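Local coordinates for manganese-containing pseudocatalase (Thermus thermophilus, PDB 2V8T), which probably breaks down hydrogen peroxide to water and oxygen at a pair of manganese ions held within each subunit, at residues Ile66-Glu69 with Glu70-His73; Ser38-Met41 with Asn42-Gln46; Leu182-Gly185 with Gly186-Ala190; Asn151-Leu154 with Glu155-Arg159. All coordinates share one frame; numbering follows the deposited sequence.

Contact 1: Ile66-Glu69 with Glu70-His73. With MN (manganese (II) ion), chain C; MN (manganese (II) ion), chain D.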
loop_
_atom_site.group_PDB
_atom_site.type_symbol
_atom_site.label_atom_id
_atom_site.label_comp_id
_atom_site.label_asym_id
_atom_site.label_seq_id
_atom_site.Cartn_x
_atom_site.Cartn_y
_atom_site.Cartn_z
ATOM N N ILE A 66 -19.551 -21.298 -7.993
ATOM C CA ILE A 66 -18.592 -21.368 -6.891
ATOM C C ILE A 66 -18.385 -19.973 -6.299
ATOM O O ILE A 66 -18.296 -19.834 -5.075
ATOM C CB ILE A 66 -17.307 -22.089 -7.285
ATOM C CG1 ILE A 66 -17.605 -23.552 -7.595
ATOM C CG2 ILE A 66 -16.263 -21.977 -6.164
ATOM C CD1 ILE A 66 -16.395 -24.336 -8.130
ATOM N N ALA A 67 -18.370 -18.917 -7.131
ATOM C CA ALA A 67 -18.285 -17.568 -6.592
ATOM C C ALA A 67 -19.386 -17.343 -5.544
ATOM O O ALA A 67 -19.176 -16.727 -4.498
ATOM C CB ALA A 67 -18.433 -16.537 -7.697
ATOM N N THR A 68 -20.613 -17.777 -5.881
ATOM C CA THR A 68 -21.743 -17.585 -4.975
ATOM C C THR A 68 -21.533 -18.324 -3.662
ATOM O O THR A 68 -21.837 -17.821 -2.591
ATOM C CB THR A 68 -23.045 -18.003 -5.661
ATOM O OG1 THR A 68 -23.112 -17.355 -6.921
ATOM C CG2 THR A 68 -24.250 -17.615 -4.830
ATOM N N GLU A 69 -21.028 -19.576 -3.742
ATOM C CA GLU A 69 -20.740 -20.300 -2.517
ATOM C C GLU A 69 -19.726 -19.514 -1.645
ATOM O O GLU A 69 -19.856 -19.463 -0.417
ATOM C CB GLU A 69 -20.195 -21.716 -2.793
ATOM C CG GLU A 69 -19.971 -22.425 -1.471
ATOM C CD GLU A 69 -19.597 -23.894 -1.508
ATOM O OE1 GLU A 69 -19.491 -24.501 -2.607
ATOM O OE2 GLU A 69 -19.369 -24.429 -0.383
ATOM N N GLU A 70 -18.696 -18.927 -2.282
ATOM C CA GLU A 70 -17.680 -18.231 -1.488
ATOM C C GLU A 70 -18.247 -17.034 -0.752
ATOM O O GLU A 70 -17.678 -16.640 0.298
ATOM C CB GLU A 70 -16.492 -17.803 -2.363
ATOM C CG GLU A 70 -15.780 -18.882 -3.166
ATOM C CD GLU A 70 -15.059 -19.986 -2.392
ATOM O OE1 GLU A 70 -15.323 -20.158 -1.233
ATOM O OE2 GLU A 70 -14.299 -20.738 -3.039
ATOM N N LEU A 71 -19.358 -16.444 -1.185
ATOM C CA LEU A 71 -20.006 -15.391 -0.386
ATOM C C LEU A 71 -20.349 -15.907 1.001
ATOM O O LEU A 71 -20.196 -15.213 2.012
ATOM C CB LEU A 71 -21.293 -14.882 -1.078
ATOM C CG LEU A 71 -21.098 -14.026 -2.314
ATOM C CD1 LEU A 71 -22.425 -13.904 -3.079
ATOM C CD2 LEU A 71 -20.585 -12.650 -1.940
ATOM N N GLY A 72 -20.921 -17.112 1.067
ATOM C CA GLY A 72 -21.237 -17.693 2.340
ATOM C C GLY A 72 -20.027 -18.075 3.136
ATOM O O GLY A 72 -20.094 -18.235 4.370
ATOM N N HIS A 73 -18.875 -18.256 2.477
ATOM C CA HIS A 73 -17.652 -18.544 3.213
ATOM C C HIS A 73 -17.060 -17.303 3.862
ATOM O O HIS A 73 -16.574 -17.404 4.994
ATOM C CB HIS A 73 -16.635 -19.252 2.345
ATOM C CG HIS A 73 -17.062 -20.578 1.883
ATOM N ND1 HIS A 73 -16.209 -21.405 1.176
ATOM C CD2 HIS A 73 -18.267 -21.223 2.033
ATOM C CE1 HIS A 73 -16.918 -22.498 0.900
ATOM N NE2 HIS A 73 -18.158 -22.420 1.405
HETATM MN MN MN C . -14.188 -20.998 0.380
HETATM MN MN MN D . -13.149 -22.408 -2.425
HETATM O O HOH W 1 -12.694 -20.785 -1.043
HETATM O O HOH W 2 -13.227 -22.597 1.607
#
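Glu69 OE2 accepts a weak hydrogen bond from His73 NE2, one turn further along helix 57-85, 2.9 Å long but bent to 129° at the hydrogen. Glu69 gets there on an extended chain with CG anti to the backbone N (chi1 -178°), its carboxylate turned 81° from the imidazole plane. The other ring nitrogen, His73 ND1, binds the chain C manganese at 2.2 Å. Glu69 OE2 also forms a salt bridge with Arg184 and accepts from Gln9, while OE1 is hydrogen-bonded to His188 NE2, so both oxygens of this buried carboxylate are satisfied. Were the carboxylate replaced by an alanine methyl, Arg184 would probably lose its counter-charge and both histidine rings a restraint on their rotation. Glu70 spends its oxygens on metal: OE1 lies 2.1 Å from the chain C manganese and OE2 2.1 Å from the chain D manganese, water 1 being a second bridge. Backbone bonds run from Glu70 N to Ile66 O (3.0 Å) and from His73 N to Glu69 O (3.3 Å), and Glu69 O lies over one face of the His73 ring. A bridging glutamate followed three residues later by a histidine is the Glu-x-x-His signature of ferritin-like dimetal helix bundles.

Contact 2: Ser38-Met41 with Asn42-Gln46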
loop_
_atom_site.group_PDB
_atom_site.type_symbol
_atom_site.label_atom_id
_atom_site.label_comp_id
_atom_site.label_asym_id
_atom_site.label_seq_id
_atom_site.Cartn_x
_atom_site.Cartn_y
_atom_site.Cartn_z
ATOM N N SER A 38 -10.349 -13.587 -1.153
ATOM C CA SER A 38 -9.653 -13.788 -2.406
ATOM C C SER A 38 -10.339 -14.809 -3.292
ATOM O O SER A 38 -10.492 -14.553 -4.493
ATOM C CB SER A 38 -8.207 -14.184 -2.184
ATOM O OG SER A 38 -7.535 -13.060 -1.648
ATOM N N THR A 39 -10.715 -15.954 -2.771
ATOM C CA THR A 39 -11.422 -16.920 -3.640
ATOM C C THR A 39 -12.739 -16.327 -4.119
ATOM O O THR A 39 -13.042 -16.364 -5.321
ATOM C CB THR A 39 -11.537 -18.269 -2.958
ATOM O OG1 THR A 39 -12.153 -18.046 -1.704
ATOM C CG2 THR A 39 -10.186 -18.930 -2.800
ATOM N N LEU A 40 -13.490 -15.693 -3.217
ATOM C CA LEU A 40 -14.712 -14.998 -3.603
ATOM C C LEU A 40 -14.461 -14.056 -4.748
ATOM O O LEU A 40 -15.157 -14.086 -5.783
ATOM C CB LEU A 40 -15.261 -14.227 -2.413
ATOM C CG LEU A 40 -16.373 -13.248 -2.743
ATOM C CD1 LEU A 40 -17.587 -13.929 -3.343
ATOM C CD2 LEU A 40 -16.737 -12.449 -1.480
ATOM N N MET A 41 -13.537 -13.092 -4.573
ATOM C CA MET A 41 -13.453 -12.015 -5.537
ATOM C C MET A 41 -12.810 -12.470 -6.841
ATOM O O MET A 41 -13.152 -11.954 -7.919
ATOM C CB MET A 41 -12.702 -10.849 -4.902
ATOM C CG MET A 41 -13.496 -10.173 -3.750
ATOM S SD MET A 41 -14.821 -9.081 -4.400
ATOM C CE MET A 41 -15.996 -8.960 -3.033
ATOM N N ASN A 42 -11.884 -13.440 -6.780
ATOM C CA ASN A 42 -11.379 -14.024 -8.003
ATOM C C ASN A 42 -12.536 -14.586 -8.857
ATOM O O ASN A 42 -12.649 -14.292 -10.034
ATOM C CB ASN A 42 -10.363 -15.164 -7.705
ATOM C CG ASN A 42 -8.962 -14.591 -7.602
ATOM O OD1 ASN A 42 -8.318 -14.424 -8.616
ATOM N ND2 ASN A 42 -8.512 -14.261 -6.398
ATOM N N TYR A 43 -13.345 -15.444 -8.218
ATOM C CA TYR A 43 -14.386 -16.116 -9.031
ATOM C C TYR A 43 -15.470 -15.136 -9.408
ATOM O O TYR A 43 -16.051 -15.240 -10.511
ATOM C CB TYR A 43 -14.922 -17.313 -8.284
ATOM C CG TYR A 43 -13.861 -18.243 -7.775
ATOM C CD1 TYR A 43 -12.573 -18.358 -8.329
ATOM C CD2 TYR A 43 -14.130 -19.035 -6.659
ATOM C CE1 TYR A 43 -11.605 -19.139 -7.749
ATOM C CE2 TYR A 43 -13.184 -19.863 -6.082
ATOM C CZ TYR A 43 -11.891 -19.895 -6.636
ATOM O OH TYR A 43 -10.896 -20.644 -6.083
ATOM N N MET A 44 -15.774 -14.179 -8.544
ATOM C CA MET A 44 -16.796 -13.197 -8.865
ATOM C C MET A 44 -16.381 -12.416 -10.098
ATOM O O MET A 44 -17.140 -12.298 -11.072
ATOM C CB MET A 44 -17.043 -12.285 -7.696
ATOM C CG MET A 44 -18.243 -11.499 -7.785
ATOM S SD MET A 44 -19.794 -12.427 -7.860
ATOM C CE MET A 44 -19.865 -12.939 -6.488
ATOM N N TYR A 45 -15.173 -11.807 -10.077
ATOM C CA TYR A 45 -14.750 -11.013 -11.227
ATOM C C TYR A 45 -14.547 -11.866 -12.459
ATOM O O TYR A 45 -14.890 -11.442 -13.564
ATOM C CB TYR A 45 -13.540 -10.151 -10.888
ATOM C CG TYR A 45 -13.956 -8.911 -10.143
ATOM C CD1 TYR A 45 -14.200 -7.715 -10.796
ATOM C CD2 TYR A 45 -14.195 -8.909 -8.782
ATOM C CE1 TYR A 45 -14.654 -6.619 -10.138
ATOM C CE2 TYR A 45 -14.671 -7.807 -8.078
ATOM C CZ TYR A 45 -14.888 -6.646 -8.810
ATOM O OH TYR A 45 -15.324 -5.500 -8.152
ATOM N N GLN A 46 -13.976 -13.084 -12.318
ATOM C CA GLN A 46 -13.881 -13.935 -13.493
ATOM C C GLN A 46 -15.262 -14.181 -14.092
ATOM O O GLN A 46 -15.446 -14.219 -15.310
ATOM C CB GLN A 46 -13.216 -15.279 -13.157
ATOM C CG GLN A 46 -11.724 -15.127 -12.891
ATOM C CD GLN A 46 -11.159 -16.388 -12.283
ATOM O OE1 GLN A 46 -11.816 -17.425 -12.320
ATOM N NE2 GLN A 46 -9.959 -16.334 -11.730
#
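Ser38 O is gripped twice by Asn42, at 2.9 Å from the backbone Asn42 N and at 2.8 Å from the side-chain Asn42 ND2, the two donors arriving from opposite faces of the carbonyl plane. The ND2 bond is nearly straight (162°) and leaves in the plane of the amide, yet it meets Ser38 O from well above the carbonyl plane, 47° out of it. Tyr137 O takes another bond from ND2 and Phe139 N donates to OD1, which fixes the rotation of the amide. The next carbonyl, Thr39 O, accepts from Tyr43 N and also sits 3.1 Å above one face of the Tyr43 ring, offset toward its rim. With CG anti to the carbonyl carbon (chi1 -51°), the ring runs back alongside Thr39, whose CG2 lies 3.8 Å from Tyr43 OH. The hydroxyl is hydrogen-bonded to Glu155, a manganese ligand; a phenylalanine in its place would probably leave that carboxylate oxygen without this second-shell mate. Leu40 CD1 and Met44 CE pack 4.0 Å apart, side by side. Within the fold, this turn of helix 36-49 meets helix 57-85 through Leu40 and Tyr43 and helix 144-166 through Thr39, Asn42 and Tyr43, while Met41 and Met44 pack on a second subunit.

Contact 3: Leu182-Gly185 with Gly186-Ala190. With MN (manganese (II) ion), chain D.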
loop_
_atom_site.group_PDB
_atom_site.type_symbol
_atom_site.label_atom_id
_atom_site.label_comp_id
_atom_site.label_asym_id
_atom_site.label_seq_id
_atom_site.Cartn_x
_atom_site.Cartn_y
_atom_site.Cartn_z
ATOM N N LEU A 182 -12.263 -27.028 4.735
ATOM C CA LEU A 182 -11.309 -27.962 4.094
ATOM C C LEU A 182 -12.062 -28.878 3.138
ATOM O O LEU A 182 -11.592 -29.191 2.029
ATOM C CB LEU A 182 -10.585 -28.793 5.140
ATOM C CG LEU A 182 -9.525 -28.049 5.942
ATOM C CD1 LEU A 182 -9.069 -28.913 7.104
ATOM C CD2 LEU A 182 -8.347 -27.622 5.048
ATOM N N VAL A 183 -13.239 -29.357 3.553
ATOM C CA VAL A 183 -14.032 -30.230 2.687
ATOM C C VAL A 183 -14.551 -29.453 1.476
ATOM O O VAL A 183 -14.454 -29.914 0.333
ATOM C CB VAL A 183 -15.136 -30.918 3.505
ATOM C CG1 VAL A 183 -16.053 -31.711 2.545
ATOM C CG2 VAL A 183 -14.496 -31.816 4.549
ATOM N N ARG A 184 -15.092 -28.240 1.707
ATOM C CA ARG A 184 -15.582 -27.449 0.576
ATOM C C ARG A 184 -14.458 -27.079 -0.382
ATOM O O ARG A 184 -14.634 -27.102 -1.605
ATOM C CB ARG A 184 -16.301 -26.194 1.061
ATOM C CG ARG A 184 -17.500 -26.465 1.981
ATOM C CD ARG A 184 -18.452 -27.514 1.448
ATOM N NE ARG A 184 -18.942 -27.127 0.127
ATOM C CZ ARG A 184 -19.379 -27.975 -0.792
ATOM N NH1 ARG A 184 -19.460 -29.277 -0.560
ATOM N NH2 ARG A 184 -19.749 -27.492 -1.978
ATOM N N GLY A 185 -13.267 -26.761 0.167
ATOM C CA GLY A 185 -12.144 -26.421 -0.710
ATOM C C GLY A 185 -11.662 -27.607 -1.473
ATOM O O GLY A 185 -11.157 -27.487 -2.597
ATOM N N GLY A 186 -11.804 -28.815 -0.907
ATOM C CA GLY A 186 -11.526 -30.015 -1.657
ATOM C C GLY A 186 -12.449 -30.167 -2.834
ATOM O O GLY A 186 -12.019 -30.572 -3.942
ATOM N N VAL A 187 -13.736 -29.867 -2.657
ATOM C CA VAL A 187 -14.691 -29.904 -3.756
ATOM C C VAL A 187 -14.286 -28.900 -4.834
ATOM O O VAL A 187 -14.268 -29.222 -6.017
ATOM C CB VAL A 187 -16.120 -29.612 -3.245
ATOM C CG1 VAL A 187 -17.082 -29.372 -4.397
ATOM C CG2 VAL A 187 -16.576 -30.799 -2.372
ATOM N N HIS A 188 -13.954 -27.654 -4.419
ATOM C CA HIS A 188 -13.632 -26.656 -5.435
ATOM C C HIS A 188 -12.363 -27.021 -6.198
ATOM O O HIS A 188 -12.310 -26.856 -7.419
ATOM C CB HIS A 188 -13.485 -25.280 -4.771
ATOM C CG HIS A 188 -14.744 -24.798 -4.151
ATOM N ND1 HIS A 188 -14.727 -23.726 -3.293
ATOM C CD2 HIS A 188 -16.023 -25.276 -4.244
ATOM C CE1 HIS A 188 -15.990 -23.556 -2.906
ATOM N NE2 HIS A 188 -16.791 -24.470 -3.448
ATOM N N ALA A 189 -11.312 -27.474 -5.499
ATOM C CA ALA A 189 -10.099 -27.898 -6.192
ATOM C C ALA A 189 -10.385 -29.039 -7.145
ATOM O O ALA A 189 -9.897 -29.086 -8.278
ATOM C CB ALA A 189 -9.011 -28.296 -5.203
ATOM N N ALA A 190 -11.193 -30.006 -6.689
ATOM C CA ALA A 190 -11.562 -31.127 -7.566
ATOM C C ALA A 190 -12.329 -30.631 -8.787
ATOM O O ALA A 190 -12.133 -31.151 -9.894
ATOM C CB ALA A 190 -12.405 -32.145 -6.766
HETATM MN MN MN D . -13.149 -22.408 -2.425
HETATM O O HOH W 1 -12.694 -20.785 -1.043
#
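Arg184 curls forward to lie beside Val187 through three bends of the same sense: CG stands anti to the carbonyl carbon (chi1 -59°), and the chain then folds at chi2 (-48°) and chi3 (-57°). This lays one face of the guanidinium over Val187 CB, off-centre, with Arg184 NH1 3.7 Å from Val187 CG2. The charged group is thus held against an aliphatic surface while its polar edges bond to other residues, NH1 donating to Asn232 O. Val187 also touches Trp248 from a neighbouring loop.

His188, one turn after Arg184, has its CG likewise anti to the carbonyl carbon, which carries the ring over the preceding turn, where Arg184 O lies 3.4 Å above the plane of the His188 ring near its rim. The same oxygen accepts the backbone bond from His188 N at 2.9 Å. From this position His188 ND1 binds the chain D manganese at 2.2 Å. Flanking backbone bonds run from Gly186 N to Leu182 O (3.0 Å) and from Ala189 N to Gly185 O (2.9 Å); Glu155 of helix 144-166 packs against the CA of Gly185.

Arg184 NH2 and His188 NE2 remain 4.5 Å apart. Arg184 NE forms a salt bridge with Glu69 OE2, and His188 NE2 is hydrogen-bonded to the other oxygen of that carboxylate, OE1. Such a carboxylate behind NE2 is likely to make ND1 a more electron-rich metal ligand, and the nearby arginine would probably temper that effect.

Contact 4: Asn151-Leu154 with Glu155-Arg159; sequences NFFL and EVAAR. With MN (manganese (II) ion), chain D.
Regular helical bonds join residues four apart, from Glu155 N to Asn151 O (3.0 Å) through Val156 N to Phe152 O and Ala157 N to Phe153 O (2.8 Å) to Ala158 N to Leu154 O (2.9 Å). On the outer side of this turn, Phe153 sets its CG anti to the backbone N (chi1 167°), which carries its ring forward along the helix to Ala157. The methyl carbon Ala157 CB lies over the face in a CH-pi contact, 4.3 Å from the Phe153 ring centroid and 24° off the normal, touching nearest the rim at CZ. Phe139 and His150 of a third subunit meet the same ring edge-to-face, so this patch belongs to a subunit interface.

The inner side belongs to the metal site. Glu155 bends at chi2 (-74°) and chelates the chain D manganese with both oxygens, OE2 at 2.2 Å and OE1 at a longer 2.4 Å, unlike the bridging Glu70. In this ferritin-like bundle helix 144-166 supplies the chelating carboxylate, whereas the histidine of the same metal, His188, comes from helix 172-200. Glu155 OE2 has a second partner in Tyr43, and the aliphatic CG of Glu155 rests 3.5 Å from Asn151 O.

Val156 puts CG2 in the crowded position between its backbone N and carbonyl carbon, 3.4 Å from Phe153 O. Asn151, a turn before the ligand, is tied to helix 36-49 by a hydrogen bond from ND2 to Gln46.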
loop_
_atom_site.group_PDB
_atom_site.type_symbol
_atom_site.label_atom_id
_atom_site.label_comp_id
_atom_site.label_asym_id
_atom_site.label_seq_id
_atom_site.Cartn_x
_atom_site.Cartn_y
_atom_site.Cartn_z
ATOM N N ASN A 151 -7.014 -20.878 -10.453
ATOM C CA ASN A 151 -8.019 -21.190 -9.433
ATOM C C ASN A 151 -7.739 -22.521 -8.728
ATOM O O ASN A 151 -7.978 -22.662 -7.530
ATOM C CB ASN A 151 -9.397 -21.246 -10.040
ATOM C CG ASN A 151 -9.854 -19.877 -10.575
ATOM O OD1 ASN A 151 -9.243 -18.838 -10.292
ATOM N ND2 ASN A 151 -10.962 -19.896 -11.319
ATOM N N PHE A 152 -7.223 -23.485 -9.478
ATOM C CA PHE A 152 -6.811 -24.770 -8.865
ATOM C C PHE A 152 -5.734 -24.510 -7.816
ATOM O O PHE A 152 -5.809 -24.967 -6.678
ATOM C CB PHE A 152 -6.339 -25.694 -9.993
ATOM C CG PHE A 152 -5.903 -27.055 -9.503
ATOM C CD1 PHE A 152 -6.813 -28.076 -9.309
ATOM C CD2 PHE A 152 -4.571 -27.308 -9.231
ATOM C CE1 PHE A 152 -6.411 -29.328 -8.871
ATOM C CE2 PHE A 152 -4.158 -28.561 -8.786
ATOM C CZ PHE A 152 -5.081 -29.562 -8.630
ATOM N N PHE A 153 -4.697 -23.744 -8.235
ATOM C CA PHE A 153 -3.640 -23.326 -7.288
ATOM C C PHE A 153 -4.228 -22.581 -6.088
ATOM O O PHE A 153 -3.877 -22.843 -4.945
ATOM C CB PHE A 153 -2.611 -22.472 -8.027
ATOM C CG PHE A 153 -1.699 -21.755 -7.082
ATOM C CD1 PHE A 153 -0.742 -22.452 -6.337
ATOM C CD2 PHE A 153 -1.837 -20.407 -6.845
ATOM C CE1 PHE A 153 0.012 -21.811 -5.368
ATOM C CE2 PHE A 153 -1.017 -19.775 -5.890
ATOM C CZ PHE A 153 -0.107 -20.516 -5.142
ATOM N N LEU A 154 -5.128 -21.616 -6.361
ATOM C CA LEU A 154 -5.681 -20.782 -5.297
ATOM C C LEU A 154 -6.343 -21.663 -4.249
ATOM O O LEU A 154 -6.205 -21.432 -3.043
ATOM C CB LEU A 154 -6.727 -19.809 -5.805
ATOM C CG LEU A 154 -6.852 -18.387 -5.284
ATOM C CD1 LEU A 154 -8.245 -17.811 -5.749
ATOM C CD2 LEU A 154 -6.410 -18.186 -3.844
ATOM N N GLU A 155 -7.142 -22.657 -4.665
ATOM C CA GLU A 155 -7.799 -23.494 -3.713
ATOM C C GLU A 155 -6.844 -24.288 -2.854
ATOM O O GLU A 155 -7.077 -24.456 -1.653
ATOM C CB GLU A 155 -8.839 -24.432 -4.381
ATOM C CG GLU A 155 -10.049 -23.689 -4.918
ATOM C CD GLU A 155 -11.046 -23.195 -3.880
ATOM O OE1 GLU A 155 -11.177 -23.780 -2.783
ATOM O OE2 GLU A 155 -11.850 -22.261 -4.202
ATOM N N VAL A 156 -5.774 -24.846 -3.443
ATOM C CA VAL A 156 -4.849 -25.639 -2.623
ATOM C C VAL A 156 -3.943 -24.742 -1.755
ATOM O O VAL A 156 -3.560 -25.163 -0.656
ATOM C CB VAL A 156 -4.099 -26.693 -3.436
ATOM C CG1 VAL A 156 -5.076 -27.736 -3.966
ATOM C CG2 VAL A 156 -3.237 -26.122 -4.549
ATOM N N ALA A 157 -3.621 -23.536 -2.211
ATOM C CA ALA A 157 -2.904 -22.581 -1.356
ATOM C C ALA A 157 -3.807 -22.173 -0.164
ATOM O O ALA A 157 -3.370 -22.151 0.988
ATOM C CB ALA A 157 -2.483 -21.369 -2.169
ATOM N N ALA A 158 -5.072 -21.885 -0.457
ATOM C CA ALA A 158 -6.033 -21.558 0.605
ATOM C C ALA A 158 -6.168 -22.717 1.582
ATOM O O ALA A 158 -6.243 -22.516 2.793
ATOM C CB ALA A 158 -7.381 -21.199 0.001
ATOM N N ARG A 159 -6.209 -23.945 1.070
ATOM C CA ARG A 159 -6.279 -25.125 1.927
ATOM C C ARG A 159 -5.080 -25.194 2.863
ATOM O O ARG A 159 -5.195 -25.509 4.045
ATOM C CB ARG A 159 -6.336 -26.395 1.086
ATOM C CG ARG A 159 -6.541 -27.645 1.919
ATOM C CD ARG A 159 -6.121 -28.871 1.217
ATOM N NE ARG A 159 -6.465 -30.071 1.978
ATOM C CZ ARG A 159 -5.661 -31.099 2.167
ATOM N NH1 ARG A 159 -4.452 -31.135 1.647
ATOM N NH2 ARG A 159 -6.045 -32.105 2.942
HETATM MN MN MN D . -13.149 -22.408 -2.425
HETATM O O HOH W 1 -12.694 -20.785 -1.043
#

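Overall arrangement
Along the chain the order is contact 2 (helix 36-49), contact 1 (helix 57-85), contact 4 (helix 144-166) and contact 3 (helix 172-200). Each is a little over two turns of a different helix, and together they line the dimanganese centre of the ferritin-like bundle. Contacts 1 and 2, on helices consecutive in the chain, have centres about 9 Å apart, as do contacts 3 and 4; contacts 2 and 3 are the most distant pair, at about 16 Å, and do not touch. Contacts 1, 3 and 4 share the chain D manganese and water 1, whereas contact 2 adds second-shell support. Contacts 1 and 2 also face a second subunit of the hexamer, contact 4 a third.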